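Local coordinates for glutathione s-transferase III (Zea mays, PDB 1AW9), which probably conjugates reduced glutathione to hydrophobic electrophiles, as a phi-class glutathione transferase with a part in herbicide detoxification, at residues Met8-Asn13 / Ile210-Pro215; Thr19-Lys24 / Arg72-Lys77; Val97-Glu102 / Asp165-Ser170; Tyr107-Pro112 / Asp133-Gln138. All coordinates share one frame; numbering follows the deposited sequence.

Overall arrangement
Contacts 2 and 3 are buried, contacts 1 and 4 lie at the surface. Helix 12-23 serves both contact 1, where the turn leading into it meets the C-terminal tail, and contact 2, where its far end packs on helix 67-77 within the thioredoxin-like domain. Contacts 3 and 4 share the long helix 92-122 of the helical domain. The chemistry changes with place: contact 1 is purely apolar, contact 2 apolar with a water-linked lysine at one end, contact 3 a polar interior of carboxylate, imidazole and amide, and contact 4 a histidine held by one direct hydrogen bond. Pro12 and Asn13 of contact 1 reach Ser170 of contact 3 and Tyr107 of contact 4.

Contact 1 (Met8-Asn13 / Ile210-Pro215); sequences MPLSPN and IPLPPP
Leu10 and Pro9 rest against Ile210, Pro211 and Leu212, joining the turn that leads into the first helix of the thioredoxin-like domain to the C-terminal tail. Met8 to Ser11 form a type I turn, and Ser11 caps helix 12-23; Ser11, Pro12 and Asn13 probably bind glutathione. The tight part is the inner methyl of Leu10. Leu10 CD2 is wedged 3.2 Å from Ile210 CG2, closer than ordinary van der Waals contact, and 3.5 Å from Leu212 CD1. Beside it Leu10 CG lies 3.5 Å from Pro211 CG, where the two side chains pass alongside with opposite headings. The other methyl makes the looser contact: Leu10 CD1 comes no nearer than 4.1 Å to Pro211 CG, and Pro211 is itself exposed. An alanine in place of Leu10 would probably open a gap between Ile210 CG2 and Leu212 CD1 and take from the Pro211 ring its contact with Leu10 CG and CD2. Further along the tail, Pro213 packs on Val33 of the second subunit. Pro9 crosses Pro211 at about a right angle, its CB 3.6 Å from Pro211 CD. Pro211 itself centres an inverse gamma turn, in which Leu212 N donates to Ile210 O at 2.7 Å.

Contact 2 (Thr19-Lys24 / Arg72-Lys77); sequences TVLNEK and RYIASK
Ile74 points at the opposing helix and sets its CG2 methyl against two side chains, with Val20 CG1 and Leu21 CD2 each 4.2 Å away. The two approaches differ. Val20 and Ile74 run past each other in opposite directions, whereas Leu21 slants across the isoleucine and brings only the end of its chain near. The branched residues present their methyls in the same way: Val20 CG1 stands anti to its backbone N (chi1 166°), and so does Ile74 CG2. Lys24 adds its aliphatic part, CG lying 4.3 Å from the same Ile74 methyl. In the thioredoxin-like domain of glutathione transferases the two helices involved, 12-23 and 67-77, lie side by side on one face of the sheet, and Leu21 also touches Phe28 of strand 28-31. Leu85 and Leu86 close on Val20 and Ala75 respectively. Past CG the lysine bends at chi2 (-83°), then runs out almost straight toward the end of helix 67-77. Its NZ is bound chiefly by Thr83 O, with Tyr78 O and Glu81 O as further partners. A water 2.7 Å from Lys24 NZ links it to Ala75 O at 2.6 Å, whereas the direct Lys24 NZ to Ala75 O distance is 4.0 Å. On the far side of that helix Ser76 OG turns back to Arg72 O at 2.9 Å, an oxygen that Ser76 N also bonds.

Contact 3 (Val97-Glu102 / Asp165-Ser170); sequences VWLEVE and DANHAS
Glu102 OE1 is gripped from two quarters: a salt bridge to Arg68 NE, and a water at 2.6 Å that also joins it to Asn167 ND2. The same water donates to Leu99 O at 2.7 Å and accepts from Asn167 ND2 at 2.9 Å, so a single molecule ties helix 92-122 to the bend between helices 163-166 and 169-176. Carboxylate and amide side chains cross at about a right angle, their planes 61° apart, with Glu102 OE1 3.7 Å from Asn167 CB. Leu99 CD2 comes equally near Asn167 ND2. The aliphatic part of Glu102 does other work. Glu102 CG, anti to the backbone N, is carried over the His168 ring and forms a CH-pi contact 3.4 Å from its centroid, only 13° off the ring normal. Glu102 CB leans on the rim, 3.3 Å from His168 CE1, and Trp98 O stands more distantly at the edge. Bonds from ND1 to Ala164 O and NE2 to Tyr146 OH probably fix the turn of the ring. Asn167 OD1 meets Asn71 ND2, while its backbone O takes a bond from Arg16 NE. Glu102 and Asn167 are thus linked to Arg68 and Asn71 of helix 67-77, and the Asn167 backbone to Arg16 of helix 12-23, while the imidazole is held within the helical domain, an arrangement that belongs to the interface between the thioredoxin-like and all-helical domains of a glutathione transferase.

Contact 4 (Tyr107-Pro112 / Asp133-Gln138); sequences YPNASP and DKHAEQ. With CD (cadmium ion), chain D; CD (cadmium ion), chain B.
The His135 imidazole has Pro112 over one face and Asn109 at its edge. These residues join two helices of the all-helical C-terminal domain, 92-122 and 129-152, whose segments cross with their directions 135° apart, axes 8.6 Å apart at closest. Pro112 CG stands above the ring centre in a CH-pi contact, 3.8 Å from the His135 centroid and 8° off the normal, while Pro112 CB sits toward the rim, 3.5 Å from His135 CD2. In the ring plane, His135 ND1 donates to Asn109 OD1 at 2.8 Å with an N-H...O angle of 160°. The first helix is kinked here, at Pro108 and Pro112. Asn109 crosses His135 at about a right angle, and its ND2 is held by His105 O, which probably helps to keep OD1 turned toward the ring. Gln138 CB packs 3.3 Å from Asn109 OD1. An alanine at His135 would probably deprive Asn109 OD1 of the imidazole N-H and open a gap beside Pro112. Elsewhere on helix 129-152, cadmium is bound at subunit contacts: Glu137 shares one ion with Asp133 of the fourth subunit, and Asp133 shares another with Glu137 of the fifth. Asp133 chelates its cadmium through OD1 at 2.5 Å and OD2 at 2.6 Å.

Contact 1 (Met8-Asn13 / Ile210-Pro215)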
loop_
_atom_site.group_PDB
_atom_site.type_symbol
_atom_site.label_atom_id
_atom_site.label_comp_id
_atom_site.label_asym_id
_atom_site.label_seq_id
_atom_site.Cartn_x
_atom_site.Cartn_y
_atom_site.Cartn_z
ATOM N N MET A 8 -19.037 -21.548 6.218
ATOM C CA MET A 8 -19.510 -21.727 4.855
ATOM C C MET A 8 -18.777 -22.911 4.256
ATOM O O MET A 8 -17.547 -22.976 4.331
ATOM C CB MET A 8 -19.106 -20.516 4.029
ATOM C CG MET A 8 -20.199 -19.556 3.642
ATOM S SD MET A 8 -19.417 -18.423 2.465
ATOM C CE MET A 8 -20.043 -19.062 0.738
ATOM N N PRO A 9 -19.504 -23.851 3.628
ATOM C CA PRO A 9 -18.822 -25.012 3.027
ATOM C C PRO A 9 -17.826 -24.690 1.889
ATOM O O PRO A 9 -17.007 -25.530 1.527
ATOM C CB PRO A 9 -19.986 -25.907 2.564
ATOM C CG PRO A 9 -21.180 -24.988 2.521
ATOM C CD PRO A 9 -20.961 -24.073 3.696
ATOM N N LEU A 10 -17.867 -23.465 1.362
ATOM C CA LEU A 10 -16.959 -23.080 0.279
ATOM C C LEU A 10 -15.642 -22.491 0.745
ATOM O O LEU A 10 -14.687 -22.434 -0.020
ATOM C CB LEU A 10 -17.635 -22.103 -0.673
ATOM C CG LEU A 10 -18.618 -22.831 -1.586
ATOM C CD1 LEU A 10 -19.429 -21.827 -2.386
ATOM C CD2 LEU A 10 -17.870 -23.797 -2.495
ATOM N N SER A 11 -15.611 -22.014 1.978
ATOM C CA SER A 11 -14.420 -21.420 2.528
ATOM C C SER A 11 -13.302 -22.457 2.717
ATOM O O SER A 11 -13.441 -23.403 3.516
ATOM C CB SER A 11 -14.779 -20.755 3.841
ATOM O OG SER A 11 -13.744 -20.933 4.785
ATOM N N PRO A 12 -12.143 -22.249 2.052
ATOM C CA PRO A 12 -11.031 -23.195 2.172
ATOM C C PRO A 12 -10.561 -23.417 3.610
ATOM O O PRO A 12 -9.912 -24.421 3.921
ATOM C CB PRO A 12 -9.919 -22.549 1.320
ATOM C CG PRO A 12 -10.641 -21.721 0.325
ATOM C CD PRO A 12 -11.782 -21.126 1.166
ATOM N N ASN A 13 -10.850 -22.471 4.486
ATOM C CA ASN A 13 -10.411 -22.620 5.850
ATOM C C ASN A 13 -11.346 -23.593 6.553
ATOM O O ASN A 13 -10.933 -24.293 7.476
ATOM C CB ASN A 13 -10.289 -21.257 6.535
ATOM C CG ASN A 13 -9.029 -20.489 6.094
ATOM O OD1 ASN A 13 -7.960 -21.073 5.952
ATOM N ND2 ASN A 13 -9.166 -19.193 5.840
ATOM N N ILE A 210 -17.878 -30.076 -1.197
ATOM C CA ILE A 210 -17.839 -28.652 -1.533
ATOM C C ILE A 210 -18.934 -28.359 -2.555
ATOM O O ILE A 210 -18.934 -28.927 -3.656
ATOM C CB ILE A 210 -16.486 -28.230 -2.133
ATOM C CG1 ILE A 210 -15.329 -28.620 -1.207
ATOM C CG2 ILE A 210 -16.467 -26.721 -2.337
ATOM C CD1 ILE A 210 -13.964 -28.535 -1.877
ATOM N N PRO A 211 -19.861 -27.436 -2.214
ATOM C CA PRO A 211 -21.001 -27.006 -3.041
ATOM C C PRO A 211 -20.548 -26.148 -4.218
ATOM O O PRO A 211 -21.036 -25.020 -4.389
ATOM C CB PRO A 211 -21.830 -26.181 -2.060
ATOM C CG PRO A 211 -20.793 -25.519 -1.270
ATOM C CD PRO A 211 -19.794 -26.627 -0.987
ATOM N N LEU A 212 -19.615 -26.688 -5.012
ATOM C CA LEU A 212 -19.051 -25.983 -6.168
ATOM C C LEU A 212 -20.072 -25.803 -7.287
ATOM O O LEU A 212 -20.717 -26.759 -7.717
ATOM C CB LEU A 212 -17.772 -26.666 -6.683
ATOM C CG LEU A 212 -16.376 -26.126 -6.294
ATOM C CD1 LEU A 212 -16.445 -24.814 -5.533
ATOM C CD2 LEU A 212 -15.609 -27.166 -5.498
ATOM N N PRO A 213 -20.223 -24.571 -7.772
ATOM C CA PRO A 213 -21.190 -24.319 -8.837
ATOM C C PRO A 213 -20.883 -25.046 -10.137
ATOM O O PRO A 213 -19.779 -25.578 -10.346
ATOM C CB PRO A 213 -21.137 -22.801 -8.992
ATOM C CG PRO A 213 -19.683 -22.472 -8.665
ATOM C CD PRO A 213 -19.437 -23.352 -7.462
ATOM N N PRO A 214 -21.912 -25.149 -10.995
ATOM C CA PRO A 214 -21.850 -25.784 -12.313
ATOM C C PRO A 214 -21.342 -24.780 -13.337
ATOM O O PRO A 214 -21.456 -23.559 -13.145
ATOM C CB PRO A 214 -23.318 -26.136 -12.574
ATOM C CG PRO A 214 -24.039 -24.988 -11.948
ATOM C CD PRO A 214 -23.298 -24.821 -10.631
ATOM N N PRO A 215 -20.749 -25.280 -14.434
ATOM C CA PRO A 215 -20.210 -24.426 -15.497
ATOM C C PRO A 215 -21.258 -23.441 -16.026
ATOM O O PRO A 215 -22.397 -23.398 -15.525
ATOM C CB PRO A 215 -19.818 -25.449 -16.573
ATOM C CG PRO A 215 -19.394 -26.628 -15.759
ATOM C CD PRO A 215 -20.491 -26.703 -14.723
#

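Contact 2 (Thr19-Lys24 / Arg72-Lys77)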
loop_
_atom_site.group_PDB
_atom_site.type_symbol
_atom_site.label_atom_id
_atom_site.label_comp_id
_atom_site.label_asym_id
_atom_site.label_seq_id
_atom_site.Cartn_x
_atom_site.Cartn_y
_atom_site.Cartn_z
ATOM N N THR A 19 -11.226 -31.630 6.021
ATOM C CA THR A 19 -10.172 -32.513 5.541
ATOM C C THR A 19 -9.734 -33.429 6.676
ATOM O O THR A 19 -9.768 -34.647 6.554
ATOM C CB THR A 19 -8.946 -31.700 5.028
ATOM O OG1 THR A 19 -9.313 -30.989 3.846
ATOM C CG2 THR A 19 -7.795 -32.586 4.678
ATOM N N VAL A 20 -9.348 -32.844 7.795
ATOM C CA VAL A 20 -8.903 -33.621 8.919
ATOM C C VAL A 20 -10.038 -34.439 9.555
ATOM O O VAL A 20 -9.803 -35.565 9.984
ATOM C CB VAL A 20 -8.153 -32.725 9.921
ATOM C CG1 VAL A 20 -7.976 -33.399 11.249
ATOM C CG2 VAL A 20 -6.788 -32.413 9.369
ATOM N N LEU A 21 -11.275 -33.948 9.540
ATOM C CA LEU A 21 -12.368 -34.723 10.142
ATOM C C LEU A 21 -12.656 -36.003 9.338
ATOM O O LEU A 21 -12.898 -37.054 9.925
ATOM C CB LEU A 21 -13.643 -33.886 10.324
ATOM C CG LEU A 21 -13.609 -32.647 11.259
ATOM C CD1 LEU A 21 -14.896 -31.896 11.155
ATOM C CD2 LEU A 21 -13.355 -32.980 12.690
ATOM N N ASN A 22 -12.584 -35.937 8.011
ATOM C CA ASN A 22 -12.808 -37.126 7.204
ATOM C C ASN A 22 -11.675 -38.123 7.339
ATOM O O ASN A 22 -11.904 -39.316 7.346
ATOM C CB ASN A 22 -12.989 -36.768 5.759
ATOM C CG ASN A 22 -14.245 -36.038 5.545
ATOM O OD1 ASN A 22 -15.258 -36.400 6.113
ATOM N ND2 ASN A 22 -14.198 -34.960 4.774
ATOM N N GLU A 23 -10.442 -37.658 7.450
ATOM C CA GLU A 23 -9.338 -38.590 7.580
ATOM C C GLU A 23 -9.566 -39.436 8.819
ATOM O O GLU A 23 -9.387 -40.636 8.783
ATOM C CB GLU A 23 -8.010 -37.847 7.684
ATOM C CG GLU A 23 -7.491 -37.297 6.373
ATOM C CD GLU A 23 -6.888 -38.364 5.455
ATOM O OE1 GLU A 23 -6.543 -39.463 5.932
ATOM O OE2 GLU A 23 -6.737 -38.107 4.249
ATOM N N LYS A 24 -9.922 -38.780 9.919
ATOM C CA LYS A 24 -10.191 -39.419 11.205
ATOM C C LYS A 24 -11.545 -40.153 11.170
ATOM O O LYS A 24 -11.927 -40.825 12.129
ATOM C CB LYS A 24 -10.218 -38.345 12.302
ATOM C CG LYS A 24 -8.846 -37.825 12.688
ATOM C CD LYS A 24 -8.244 -38.767 13.689
ATOM C CE LYS A 24 -6.757 -38.757 13.634
ATOM N NZ LYS A 24 -6.229 -39.960 14.323
ATOM N N ARG A 72 -5.233 -29.761 15.068
ATOM C CA ARG A 72 -4.276 -30.407 15.914
ATOM C C ARG A 72 -4.978 -31.076 17.084
ATOM O O ARG A 72 -4.655 -32.211 17.443
ATOM C CB ARG A 72 -3.232 -29.418 16.379
ATOM C CG ARG A 72 -2.179 -30.074 17.219
ATOM C CD ARG A 72 -0.800 -29.676 16.784
ATOM N NE ARG A 72 0.212 -30.559 17.364
ATOM C CZ ARG A 72 1.518 -30.372 17.229
ATOM N NH1 ARG A 72 1.967 -29.331 16.535
ATOM N NH2 ARG A 72 2.371 -31.232 17.766
ATOM N N TYR A 73 -5.961 -30.391 17.651
ATOM C CA TYR A 73 -6.733 -30.919 18.776
ATOM C C TYR A 73 -7.409 -32.236 18.393
ATOM O O TYR A 73 -7.261 -33.241 19.063
ATOM C CB TYR A 73 -7.780 -29.901 19.194
ATOM C CG TYR A 73 -8.861 -30.439 20.094
ATOM C CD1 TYR A 73 -8.678 -30.527 21.475
ATOM C CD2 TYR A 73 -10.103 -30.786 19.565
ATOM C CE1 TYR A 73 -9.711 -30.933 22.300
ATOM C CE2 TYR A 73 -11.136 -31.193 20.377
ATOM C CZ TYR A 73 -10.938 -31.256 21.739
ATOM O OH TYR A 73 -12.019 -31.587 22.524
ATOM N N ILE A 74 -8.157 -32.216 17.309
ATOM C CA ILE A 74 -8.822 -33.392 16.824
ATOM C C ILE A 74 -7.810 -34.503 16.496
ATOM O O ILE A 74 -8.090 -35.651 16.769
ATOM C CB ILE A 74 -9.625 -33.044 15.568
ATOM C CG1 ILE A 74 -10.800 -32.130 15.925
ATOM C CG2 ILE A 74 -10.001 -34.294 14.801
ATOM C CD1 ILE A 74 -11.740 -32.662 16.990
ATOM N N ALA A 75 -6.655 -34.168 15.915
ATOM C CA ALA A 75 -5.643 -35.162 15.533
ATOM C C ALA A 75 -5.029 -35.891 16.717
ATOM O O ALA A 75 -4.637 -37.051 16.602
ATOM C CB ALA A 75 -4.549 -34.539 14.672
ATOM N N SER A 76 -4.909 -35.220 17.851
ATOM C CA SER A 76 -4.349 -35.885 19.020
ATOM C C SER A 76 -5.437 -36.482 19.905
ATOM O O SER A 76 -5.247 -37.542 20.489
ATOM C CB SER A 76 -3.444 -34.943 19.824
ATOM O OG SER A 76 -3.994 -33.638 19.923
ATOM N N LYS A 77 -6.592 -35.832 19.957
ATOM C CA LYS A 77 -7.698 -36.296 20.777
ATOM C C LYS A 77 -8.272 -37.577 20.217
ATOM O O LYS A 77 -8.465 -38.545 20.944
ATOM C CB LYS A 77 -8.785 -35.228 20.887
ATOM C CG LYS A 77 -9.805 -35.493 21.948
ATOM C CD LYS A 77 -11.157 -35.254 21.385
ATOM C CE LYS A 77 -12.262 -35.647 22.350
ATOM N NZ LYS A 77 -12.522 -34.587 23.353
HETATM O O HOH W 1 -3.817 -38.905 14.903
#

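Contact 3 (Val97-Glu102 / Asp165-Ser170)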
loop_
_atom_site.group_PDB
_atom_site.type_symbol
_atom_site.label_atom_id
_atom_site.label_comp_id
_atom_site.label_asym_id
_atom_site.label_seq_id
_atom_site.Cartn_x
_atom_site.Cartn_y
_atom_site.Cartn_z
ATOM N N VAL A 97 8.284 -28.528 12.137
ATOM C CA VAL A 97 8.805 -27.536 11.224
ATOM C C VAL A 97 7.859 -27.312 10.046
ATOM O O VAL A 97 7.492 -26.189 9.787
ATOM C CB VAL A 97 10.194 -27.932 10.748
ATOM C CG1 VAL A 97 10.630 -27.048 9.625
ATOM C CG2 VAL A 97 11.180 -27.798 11.907
ATOM N N TRP A 98 7.375 -28.369 9.399
ATOM C CA TRP A 98 6.488 -28.206 8.257
ATOM C C TRP A 98 5.077 -27.751 8.553
ATOM O O TRP A 98 4.360 -27.345 7.619
ATOM C CB TRP A 98 6.488 -29.439 7.338
ATOM C CG TRP A 98 7.787 -29.522 6.663
ATOM C CD1 TRP A 98 8.912 -30.112 7.158
ATOM C CD2 TRP A 98 8.194 -28.789 5.512
ATOM N NE1 TRP A 98 10.000 -29.749 6.422
ATOM C CE2 TRP A 98 9.590 -28.943 5.390
ATOM C CE3 TRP A 98 7.521 -27.995 4.580
ATOM C CZ2 TRP A 98 10.341 -28.335 4.363
ATOM C CZ3 TRP A 98 8.268 -27.383 3.558
ATOM C CH2 TRP A 98 9.662 -27.561 3.462
ATOM N N LEU A 99 4.668 -27.831 9.824
ATOM C CA LEU A 99 3.332 -27.364 10.274
ATOM C C LEU A 99 3.401 -25.857 10.322
ATOM O O LEU A 99 2.435 -25.187 10.011
ATOM C CB LEU A 99 2.959 -27.890 11.664
ATOM C CG LEU A 99 2.397 -29.306 11.696
ATOM C CD1 LEU A 99 2.435 -29.884 13.132
ATOM C CD2 LEU A 99 0.998 -29.348 11.064
ATOM N N GLU A 100 4.526 -25.345 10.796
ATOM C CA GLU A 100 4.766 -23.924 10.844
ATOM C C GLU A 100 5.070 -23.344 9.445
ATOM O O GLU A 100 4.630 -22.225 9.106
ATOM C CB GLU A 100 5.901 -23.657 11.798
ATOM C CG GLU A 100 5.438 -23.632 13.177
ATOM C CD GLU A 100 4.530 -22.415 13.414
ATOM O OE1 GLU A 100 5.060 -21.276 13.429
ATOM O OE2 GLU A 100 3.300 -22.590 13.570
ATOM N N VAL A 101 5.829 -24.075 8.625
ATOM C CA VAL A 101 6.122 -23.589 7.278
ATOM C C VAL A 101 4.807 -23.323 6.530
ATOM O O VAL A 101 4.657 -22.297 5.861
ATOM C CB VAL A 101 7.026 -24.578 6.478
ATOM C CG1 VAL A 101 7.132 -24.149 5.024
ATOM C CG2 VAL A 101 8.403 -24.613 7.085
ATOM N N GLU A 102 3.846 -24.229 6.669
ATOM C CA GLU A 102 2.549 -24.096 6.005
ATOM C C GLU A 102 1.812 -22.847 6.494
ATOM O O GLU A 102 1.214 -22.117 5.704
ATOM C CB GLU A 102 1.681 -25.339 6.260
ATOM C CG GLU A 102 0.290 -25.347 5.592
ATOM C CD GLU A 102 -0.816 -24.662 6.418
ATOM O OE1 GLU A 102 -0.905 -24.913 7.626
ATOM O OE2 GLU A 102 -1.611 -23.867 5.873
ATOM N N ASP A 165 0.815 -32.543 5.929
ATOM C CA ASP A 165 0.355 -32.573 4.523
ATOM C C ASP A 165 -1.116 -32.219 4.381
ATOM O O ASP A 165 -1.496 -31.499 3.455
ATOM C CB ASP A 165 0.602 -33.944 3.857
ATOM C CG ASP A 165 1.989 -34.492 4.140
ATOM O OD1 ASP A 165 2.138 -35.139 5.173
ATOM O OD2 ASP A 165 2.955 -34.259 3.389
ATOM N N ALA A 166 -1.928 -32.715 5.313
ATOM C CA ALA A 166 -3.363 -32.528 5.274
ATOM C C ALA A 166 -3.767 -31.049 5.370
ATOM O O ALA A 166 -4.750 -30.623 4.741
ATOM C CB ALA A 166 -4.028 -33.369 6.401
ATOM N N ASN A 167 -2.990 -30.280 6.142
ATOM C CA ASN A 167 -3.246 -28.851 6.339
ATOM C C ASN A 167 -3.077 -28.048 5.050
ATOM O O ASN A 167 -3.602 -26.941 4.926
ATOM C CB ASN A 167 -2.359 -28.292 7.460
ATOM C CG ASN A 167 -2.984 -28.472 8.850
ATOM O OD1 ASN A 167 -4.143 -28.878 8.979
ATOM N ND2 ASN A 167 -2.251 -28.114 9.878
ATOM N N HIS A 168 -2.409 -28.648 4.064
ATOM C CA HIS A 168 -2.179 -28.006 2.785
ATOM C C HIS A 168 -3.247 -28.299 1.796
ATOM O O HIS A 168 -3.453 -27.517 0.894
ATOM C CB HIS A 168 -0.909 -28.522 2.147
ATOM C CG HIS A 168 0.339 -27.978 2.755
ATOM N ND1 HIS A 168 0.914 -28.515 3.874
ATOM C CD2 HIS A 168 1.147 -26.978 2.351
ATOM C CE1 HIS A 168 2.033 -27.878 4.135
ATOM N NE2 HIS A 168 2.206 -26.930 3.220
ATOM N N ALA A 169 -3.926 -29.427 1.932
ATOM C CA ALA A 169 -4.886 -29.846 0.926
ATOM C C ALA A 169 -5.949 -28.912 0.355
ATOM O O ALA A 169 -6.123 -28.879 -0.875
ATOM C CB ALA A 169 -5.495 -31.161 1.316
ATOM N N SER A 170 -6.679 -28.174 1.206
ATOM C CA SER A 170 -7.734 -27.291 0.713
ATOM C C SER A 170 -7.186 -26.171 -0.127
ATOM O O SER A 170 -7.750 -25.862 -1.167
ATOM C CB SER A 170 -8.629 -26.756 1.821
ATOM O OG SER A 170 -7.943 -25.920 2.698
HETATM O O HOH W 2 0.023 -26.294 9.679
#

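Contact 4 (Tyr107-Pro112 / Asp133-Gln138)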
loop_
_atom_site.group_PDB
_atom_site.type_symbol
_atom_site.label_atom_id
_atom_site.label_comp_id
_atom_site.label_asym_id
_atom_site.label_seq_id
_atom_site.Cartn_x
_atom_site.Cartn_y
_atom_site.Cartn_z
ATOM N N TYR A 107 0.518 -20.685 3.511
ATOM C CA TYR A 107 -0.778 -20.040 3.668
ATOM C C TYR A 107 -0.836 -18.549 3.311
ATOM O O TYR A 107 -1.598 -18.156 2.419
ATOM C CB TYR A 107 -1.355 -20.272 5.086
ATOM C CG TYR A 107 -2.713 -19.631 5.271
ATOM C CD1 TYR A 107 -3.815 -20.129 4.599
ATOM C CD2 TYR A 107 -2.864 -18.496 6.043
ATOM C CE1 TYR A 107 -5.057 -19.501 4.673
ATOM C CE2 TYR A 107 -4.119 -17.840 6.134
ATOM C CZ TYR A 107 -5.221 -18.352 5.438
ATOM O OH TYR A 107 -6.488 -17.744 5.449
ATOM N N PRO A 108 0.035 -17.722 3.920
ATOM C CA PRO A 108 0.001 -16.290 3.606
ATOM C C PRO A 108 0.185 -15.915 2.146
ATOM O O PRO A 108 -0.095 -14.805 1.760
ATOM C CB PRO A 108 1.102 -15.710 4.488
ATOM C CG PRO A 108 1.257 -16.752 5.585
ATOM C CD PRO A 108 1.195 -18.019 4.778
ATOM N N ASN A 109 0.713 -16.828 1.354
ATOM C CA ASN A 109 0.903 -16.552 -0.059
ATOM C C ASN A 109 -0.167 -17.216 -0.896
ATOM O O ASN A 109 -0.593 -16.645 -1.913
ATOM C CB ASN A 109 2.306 -16.959 -0.486
ATOM C CG ASN A 109 3.344 -16.053 0.111
ATOM O OD1 ASN A 109 3.339 -14.862 -0.162
ATOM N ND2 ASN A 109 4.211 -16.588 0.961
ATOM N N ALA A 110 -0.644 -18.378 -0.447
ATOM C CA ALA A 110 -1.684 -19.107 -1.172
ATOM C C ALA A 110 -3.029 -18.439 -1.049
ATOM O O ALA A 110 -3.749 -18.349 -2.038
ATOM C CB ALA A 110 -1.787 -20.537 -0.679
ATOM N N SER A 111 -3.398 -17.963 0.140
ATOM C CA SER A 111 -4.714 -17.334 0.265
ATOM C C SER A 111 -4.948 -16.074 -0.557
ATOM O O SER A 111 -6.039 -15.918 -1.113
ATOM C CB SER A 111 -5.108 -17.082 1.718
ATOM O OG SER A 111 -4.088 -16.385 2.385
ATOM N N PRO A 112 -3.988 -15.101 -0.579
ATOM C CA PRO A 112 -4.243 -13.900 -1.393
ATOM C C PRO A 112 -4.518 -14.269 -2.838
ATOM O O PRO A 112 -5.325 -13.628 -3.487
ATOM C CB PRO A 112 -2.933 -13.139 -1.295
ATOM C CG PRO A 112 -2.463 -13.460 0.068
ATOM C CD PRO A 112 -2.769 -14.924 0.235
ATOM N N ASP A 133 0.959 -10.736 -8.409
ATOM C CA ASP A 133 2.380 -10.801 -8.694
ATOM C C ASP A 133 3.219 -10.967 -7.505
ATOM O O ASP A 133 4.149 -11.729 -7.569
ATOM C CB ASP A 133 2.903 -9.572 -9.443
ATOM C CG ASP A 133 2.530 -9.606 -10.900
ATOM O OD1 ASP A 133 1.814 -10.594 -11.200
ATOM O OD2 ASP A 133 2.945 -8.732 -11.747
ATOM N N LYS A 134 2.993 -10.170 -6.474
ATOM C CA LYS A 134 3.767 -10.303 -5.256
ATOM C C LYS A 134 3.656 -11.735 -4.677
ATOM O O LYS A 134 4.662 -12.392 -4.387
ATOM C CB LYS A 134 3.316 -9.282 -4.212
ATOM C CG LYS A 134 3.931 -9.534 -2.856
ATOM C CD LYS A 134 3.465 -8.507 -1.853
ATOM C CE LYS A 134 4.015 -8.816 -0.451
ATOM N NZ LYS A 134 3.786 -7.725 0.585
ATOM N N HIS A 135 2.433 -12.211 -4.497
ATOM C CA HIS A 135 2.254 -13.528 -3.934
ATOM C C HIS A 135 2.561 -14.721 -4.782
ATOM O O HIS A 135 2.995 -15.700 -4.241
ATOM C CB HIS A 135 0.906 -13.635 -3.344
ATOM C CG HIS A 135 0.781 -12.765 -2.173
ATOM N ND1 HIS A 135 1.459 -13.029 -1.001
ATOM C CD2 HIS A 135 0.148 -11.587 -1.998
ATOM C CE1 HIS A 135 1.244 -12.051 -0.147
ATOM N NE2 HIS A 135 0.450 -11.163 -0.724
ATOM N N ALA A 136 2.381 -14.637 -6.099
ATOM C CA ALA A 136 2.712 -15.745 -6.959
ATOM C C ALA A 136 4.222 -15.965 -6.890
ATOM O O ALA A 136 4.712 -17.084 -6.892
ATOM C CB ALA A 136 2.324 -15.423 -8.391
ATOM N N GLU A 137 4.968 -14.875 -6.874
ATOM C CA GLU A 137 6.404 -14.967 -6.825
ATOM C C GLU A 137 6.916 -15.469 -5.491
ATOM O O GLU A 137 7.859 -16.268 -5.441
ATOM C CB GLU A 137 6.985 -13.627 -7.091
ATOM C CG GLU A 137 8.437 -13.727 -7.134
ATOM C CD GLU A 137 9.068 -12.413 -7.279
ATOM O OE1 GLU A 137 8.362 -11.434 -7.637
ATOM O OE2 GLU A 137 10.291 -12.358 -7.022
ATOM N N GLN A 138 6.320 -14.972 -4.409
ATOM C CA GLN A 138 6.688 -15.409 -3.075
ATOM C C GLN A 138 6.354 -16.894 -2.885
ATOM O O GLN A 138 7.147 -17.633 -2.317
ATOM C CB GLN A 138 6.009 -14.523 -2.021
ATOM C CG GLN A 138 6.662 -13.155 -1.947
ATOM C CD GLN A 138 6.053 -12.212 -0.937
ATOM O OE1 GLN A 138 5.074 -12.518 -0.262
ATOM N NE2 GLN A 138 6.662 -11.062 -0.806
HETATM CD CD CD D . 1.488 -9.931 -13.588
HETATM CD CD CD B . 10.680 -10.215 -8.189
HETATM O O HOH W 3 11.417 -10.034 -6.471
HETATM O O HOH W 4 -0.165 -10.403 -12.831
#